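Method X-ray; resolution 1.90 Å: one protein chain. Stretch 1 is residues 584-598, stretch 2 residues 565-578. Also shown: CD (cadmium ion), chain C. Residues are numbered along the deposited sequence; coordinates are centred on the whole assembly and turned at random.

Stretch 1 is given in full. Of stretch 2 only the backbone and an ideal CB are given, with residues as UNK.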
# COMPACT_ATOMS: atom_id res chain seq x y z
N SER A 584 25.20 36.45 3.76
CA SER A 584 26.66 36.49 3.66
C SER A 584 27.26 35.08 3.46
O SER A 584 28.45 34.97 3.19
CB SER A 584 27.28 37.23 4.85
OG SER A 584 26.92 36.67 6.08
N ALA A 585 26.44 34.02 3.56
CA ALA A 585 26.90 32.68 3.25
C ALA A 585 26.64 32.24 1.79
O ALA A 585 27.22 31.24 1.36
CB ALA A 585 26.31 31.67 4.22
N TYR A 586 25.82 32.98 1.05
CA TYR A 586 25.53 32.66 -0.36
C TYR A 586 26.67 33.04 -1.34
O TYR A 586 27.39 34.01 -1.12
CB TYR A 586 24.21 33.29 -0.81
CG TYR A 586 22.99 32.98 0.03
CD1 TYR A 586 22.95 31.92 0.93
CD2 TYR A 586 21.85 33.77 -0.08
CE1 TYR A 586 21.81 31.67 1.70
CE2 TYR A 586 20.73 33.55 0.69
CZ TYR A 586 20.70 32.51 1.58
OH TYR A 586 19.55 32.31 2.28
N PRO A 587 26.83 32.26 -2.41
CA PRO A 587 27.96 32.52 -3.33
C PRO A 587 27.71 33.75 -4.22
O PRO A 587 26.59 33.93 -4.68
CB PRO A 587 28.02 31.25 -4.18
CG PRO A 587 26.64 30.71 -4.15
CD PRO A 587 26.10 31.03 -2.78
N VAL A 588 28.73 34.59 -4.40
CA VAL A 588 28.67 35.72 -5.33
C VAL A 588 29.17 35.31 -6.72
O VAL A 588 30.36 35.22 -6.93
CB VAL A 588 29.47 36.95 -4.79
CG1 VAL A 588 29.48 38.08 -5.79
CG2 VAL A 588 28.82 37.47 -3.49
N GLY A 589 28.27 35.02 -7.67
CA GLY A 589 28.64 34.59 -9.01
C GLY A 589 27.87 35.24 -10.15
O GLY A 589 27.07 36.15 -9.93
N ARG A 590 28.09 34.77 -11.36
CA ARG A 590 27.47 35.34 -12.56
C ARG A 590 26.11 34.66 -12.90
O ARG A 590 25.31 35.16 -13.72
CB ARG A 590 28.41 35.12 -13.76
CG ARG A 590 29.84 35.62 -13.62
CD ARG A 590 29.99 37.14 -13.66
NE ARG A 590 31.42 37.47 -13.68
CZ ARG A 590 31.95 38.66 -13.44
NH1 ARG A 590 31.19 39.72 -13.16
NH2 ARG A 590 33.28 38.79 -13.48
N PHE A 591 25.85 33.53 -12.27
CA PHE A 591 24.68 32.69 -12.64
C PHE A 591 24.65 31.57 -11.64
O PHE A 591 25.70 31.01 -11.31
CB PHE A 591 24.92 32.11 -14.06
CG PHE A 591 23.71 31.45 -14.70
CD1 PHE A 591 23.27 30.21 -14.28
CD2 PHE A 591 23.06 32.05 -15.78
CE1 PHE A 591 22.18 29.60 -14.89
CE2 PHE A 591 21.97 31.45 -16.39
CZ PHE A 591 21.54 30.22 -15.94
N ALA A 592 23.46 31.19 -11.18
CA ALA A 592 23.35 30.15 -10.18
C ALA A 592 22.63 29.00 -10.87
O ALA A 592 21.46 29.12 -11.15
CB ALA A 592 22.53 30.67 -9.01
N ASN A 593 23.37 27.95 -11.21
CA ASN A 593 22.83 26.85 -12.00
C ASN A 593 22.30 25.68 -11.18
O ASN A 593 21.62 24.79 -11.73
CB ASN A 593 23.86 26.37 -13.02
CG ASN A 593 24.91 25.45 -12.44
OD1 ASN A 593 25.40 25.67 -11.36
ND2 ASN A 593 25.29 24.43 -13.21
N GLU A 594 22.63 25.69 -9.88
CA GLU A 594 22.29 24.65 -8.89
C GLU A 594 22.26 25.18 -7.48
O GLU A 594 23.24 25.78 -6.99
CB GLU A 594 23.34 23.53 -8.85
CG GLU A 594 23.43 22.64 -10.04
CD GLU A 594 24.21 21.34 -9.79
OE1 GLU A 594 24.16 20.82 -8.67
OE2 GLU A 594 24.80 20.76 -10.77
N PHE A 595 21.16 24.90 -6.78
CA PHE A 595 21.09 25.18 -5.33
C PHE A 595 19.87 24.53 -4.72
O PHE A 595 18.81 24.44 -5.36
CB PHE A 595 21.11 26.68 -5.03
CG PHE A 595 20.03 27.46 -5.73
CD1 PHE A 595 20.20 27.89 -7.06
CD2 PHE A 595 18.86 27.80 -5.06
CE1 PHE A 595 19.20 28.62 -7.69
CE2 PHE A 595 17.86 28.53 -5.70
CZ PHE A 595 18.04 28.95 -7.00
N GLY A 596 20.02 24.05 -3.48
CA GLY A 596 18.86 23.43 -2.79
C GLY A 596 19.09 22.78 -1.44
O GLY A 596 20.19 22.86 -0.86
N PHE A 597 18.00 22.22 -0.91
CA PHE A 597 17.89 21.54 0.38
C PHE A 597 16.75 20.52 0.13
O PHE A 597 15.85 20.88 -0.60
CB PHE A 597 17.44 22.51 1.42
CG PHE A 597 17.79 22.13 2.84
CD1 PHE A 597 16.97 21.37 3.59
CD2 PHE A 597 19.00 22.56 3.39
CE1 PHE A 597 17.30 21.00 4.88
CE2 PHE A 597 19.33 22.23 4.66
CZ PHE A 597 18.50 21.46 5.43
N ILE A 598 16.76 19.29 0.68
CA ILE A 598 15.64 18.31 0.44
C ILE A 598 14.38 18.53 1.25
O ILE A 598 14.45 19.18 2.32
CB ILE A 598 16.12 16.86 0.61
CG1 ILE A 598 16.46 16.59 2.08
CG2 ILE A 598 17.32 16.58 -0.28
CD1 ILE A 598 16.59 15.12 2.45
N UNK A 565 38.53 39.10 -8.79
CA UNK A 565 37.78 38.82 -10.03
C UNK A 565 36.76 37.72 -9.80
O UNK A 565 36.89 36.94 -8.86
CB UNK A 565 38.73 38.42 -11.16
N UNK A 566 35.74 37.67 -10.66
CA UNK A 566 34.63 36.71 -10.52
C UNK A 566 34.48 35.90 -11.81
O UNK A 566 34.55 36.47 -12.90
CB UNK A 566 33.32 37.43 -10.19
N UNK A 567 34.26 34.60 -11.68
CA UNK A 567 34.19 33.71 -12.80
C UNK A 567 33.09 32.70 -12.56
O UNK A 567 32.88 32.26 -11.44
CB UNK A 567 35.53 33.02 -13.04
N UNK A 568 32.44 32.29 -13.62
CA UNK A 568 31.65 31.07 -13.58
C UNK A 568 30.30 31.15 -12.94
O UNK A 568 29.93 32.14 -12.34
CB UNK A 568 32.45 29.99 -12.85
N UNK A 569 29.56 30.07 -13.09
CA UNK A 569 28.33 29.88 -12.37
C UNK A 569 28.59 29.31 -10.96
O UNK A 569 29.71 28.89 -10.66
CB UNK A 569 27.40 28.96 -13.16
N UNK A 570 27.57 29.34 -10.10
CA UNK A 570 27.69 28.90 -8.71
C UNK A 570 26.75 27.73 -8.36
O UNK A 570 25.68 27.60 -8.94
CB UNK A 570 27.41 30.08 -7.78
N UNK A 571 27.19 26.91 -7.40
CA UNK A 571 26.32 25.96 -6.65
C UNK A 571 26.09 26.41 -5.19
O UNK A 571 26.83 27.23 -4.63
CB UNK A 571 26.94 24.56 -6.66
N UNK A 572 25.08 25.88 -4.53
CA UNK A 572 24.99 26.14 -3.11
C UNK A 572 24.26 25.03 -2.44
O UNK A 572 23.04 24.88 -2.60
CB UNK A 572 24.30 27.48 -2.83
N UNK A 573 25.02 24.23 -1.71
CA UNK A 573 24.44 23.15 -0.96
C UNK A 573 24.99 23.16 0.45
O UNK A 573 25.44 22.13 0.95
CB UNK A 573 24.71 21.81 -1.64
N UNK A 574 24.96 24.30 1.10
CA UNK A 574 25.33 24.35 2.50
C UNK A 574 24.17 23.80 3.36
O UNK A 574 23.08 24.35 3.38
CB UNK A 574 25.69 25.78 2.91
N UNK A 575 24.43 22.69 4.07
CA UNK A 575 23.40 21.96 4.83
C UNK A 575 23.46 22.30 6.34
O UNK A 575 22.75 21.71 7.18
CB UNK A 575 23.57 20.45 4.63
N UNK A 576 24.27 23.29 6.67
CA UNK A 576 24.33 23.83 8.00
C UNK A 576 23.16 24.79 8.20
O UNK A 576 23.22 25.94 7.75
CB UNK A 576 25.67 24.53 8.24
N UNK A 577 22.13 24.34 8.93
CA UNK A 577 20.88 25.09 9.03
C UNK A 577 21.00 26.40 9.79
O UNK A 577 20.10 27.19 9.74
CB UNK A 577 19.82 24.22 9.70
N UNK A 578 22.10 26.62 10.51
CA UNK A 578 22.32 27.89 11.20
C UNK A 578 22.66 29.09 10.29
O UNK A 578 22.59 30.24 10.74
CB UNK A 578 23.45 27.70 12.21
CD CD C . 30.84 26.12 -4.96

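Position 565 points its CB away from stretch 1 and finds nothing within reach, so almost any residue would do; it is H565.

At 566 the CB points toward stretch 1 and lies 3.6 Å from R590 NH2, with V588 beyond. A branched or long apolar chain could lie against the guanidinium and still meet the valine. The residue is I566: its CB sits over one face of the guanidinium, and its CD1 comes 4.0 Å from V588 CG1. R590 NH2 donates to I566 O at 2.7 Å.

Position 567 points away and is permissive; it is Y567. At 568 a phi of 79° by itself favours glycine, and G568 is found, its O accepting a weak bond from R590 N at 3.4 Å.

At 569 the CB runs sideways, 3.2 Å from F591 O, which is tight, with the amide of N593 nearby. A small or short polar residue suits; it is D569.

Position 570 is a strand site paired in parallel with A592, its N donating to F591 O at 2.8 Å and its O accepting from N593 N at 3.3 Å. The CB faces P587 CG at 3.8 Å, beside bare G589, whose own CB would point this way. Valine, isoleucine or threonine would fit. T570 places CG2 3.6 Å from G589 CA, in space that a CB on G589 would invade, while OG1 hydrogen-bonds water 1 at 3.0 Å.

At 571 the CB lies on the face shared with E594, and a cadmium ion sits beyond it. A metal-binding side chain such as aspartate, glutamate or histidine is plausible; D571 binds CD through OD1 at 2.2 Å.

Position 572 returns to the face of 570, its CB 4.0 Å from both F595 CB and P587 CD. A large apolar side chain is invited, aromatic or aliphatic. F572 lays CD1 3.4 Å from P587 CD and receives the edge of the Y586 ring on its face.

At 573 the CB points sideways, but E594 offers a carboxylate to a long donor: tyrosine, lysine or arginine. Y573 OH donates to E594 OE1 at 2.6 Å.

Position 574 has no close CB neighbour, so polar residues suit; N574 ND2 donates to water 3, which in turn donates to A585 O.

At 575 the CB is 4.6 Å from F597 CE2, suiting an aromatic or long aliphatic chain. Y575 meets that ring obliquely.

At 576 the CB points away, so many residues would serve; D576 OD1 accepts from the backbone N of 578. At 577 a small apolar group can reach F597, and T577 CG2 does, 3.9 Å from F597 CZ. Position 578 is out of reach and stretch 1 sets no demand; it is S578.

Stretch 2 (565-578) HIYGDTDFYNYDTS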
# COMPACT_ATOMS: atom_id res chain seq x y z
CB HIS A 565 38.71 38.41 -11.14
CG HIS A 565 39.61 39.52 -11.60
ND1 HIS A 565 40.18 39.54 -12.85
CD2 HIS A 565 40.03 40.64 -10.98
CE1 HIS A 565 40.92 40.62 -12.99
NE2 HIS A 565 40.84 41.32 -11.87
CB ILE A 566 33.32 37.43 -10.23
CG1 ILE A 566 33.36 38.05 -8.84
CG2 ILE A 566 32.13 36.46 -10.31
CD1 ILE A 566 32.25 39.03 -8.57
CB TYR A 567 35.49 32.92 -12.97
CG TYR A 567 36.76 33.74 -12.89
CD1 TYR A 567 37.36 34.01 -11.66
CD2 TYR A 567 37.32 34.29 -14.03
CE1 TYR A 567 38.52 34.78 -11.59
CE2 TYR A 567 38.49 35.06 -13.97
CZ TYR A 567 39.07 35.30 -12.74
OH TYR A 567 40.23 36.08 -12.65
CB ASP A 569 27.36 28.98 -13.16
CG ASP A 569 27.93 27.62 -13.53
OD1 ASP A 569 29.16 27.40 -13.35
OD2 ASP A 569 27.11 26.73 -14.00
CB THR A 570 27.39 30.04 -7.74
OG1 THR A 570 26.10 30.60 -8.02
CG2 THR A 570 28.46 31.15 -7.84
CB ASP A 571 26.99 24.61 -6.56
CG ASP A 571 28.27 24.67 -5.76
OD1 ASP A 571 29.20 25.35 -6.17
OD2 ASP A 571 28.35 24.02 -4.70
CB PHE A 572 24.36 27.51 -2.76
CG PHE A 572 24.71 27.97 -1.38
CD1 PHE A 572 26.04 28.14 -1.01
CD2 PHE A 572 23.74 28.16 -0.43
CE1 PHE A 572 26.38 28.53 0.27
CE2 PHE A 572 24.06 28.55 0.86
CZ PHE A 572 25.39 28.75 1.21
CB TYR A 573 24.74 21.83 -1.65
CG TYR A 573 24.10 21.66 -3.00
CD1 TYR A 573 22.74 21.35 -3.12
CD2 TYR A 573 24.86 21.73 -4.16
CE1 TYR A 573 22.17 21.13 -4.35
CE2 TYR A 573 24.30 21.53 -5.40
CZ TYR A 573 22.95 21.23 -5.49
OH TYR A 573 22.43 21.02 -6.74
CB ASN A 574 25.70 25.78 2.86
CG ASN A 574 26.35 25.89 4.21
OD1 ASN A 574 26.02 25.15 5.14
ND2 ASN A 574 27.28 26.85 4.34
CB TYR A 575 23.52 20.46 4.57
CG TYR A 575 23.20 20.06 3.13
CD1 TYR A 575 21.91 20.14 2.64
CD2 TYR A 575 24.19 19.59 2.27
CE1 TYR A 575 21.60 19.80 1.34
CE2 TYR A 575 23.89 19.24 0.96
CZ TYR A 575 22.58 19.34 0.50
OH TYR A 575 22.23 19.01 -0.79
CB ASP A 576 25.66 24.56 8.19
CG ASP A 576 25.80 25.22 9.55
OD1 ASP A 576 24.89 25.12 10.40
OD2 ASP A 576 26.85 25.87 9.77
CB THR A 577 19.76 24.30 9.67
OG1 THR A 577 20.12 23.95 11.03
CG2 THR A 577 19.47 23.05 8.84
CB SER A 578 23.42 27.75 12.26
OG SER A 578 24.67 27.54 11.62
O HOH W 1 24.17 28.80 -6.57
O HOH W 2 21.56 24.24 0.83
O HOH W 3 28.53 29.34 3.00
O HOH W 4 32.72 27.20 -3.55
O HOH W 5 30.39 28.43 -6.43
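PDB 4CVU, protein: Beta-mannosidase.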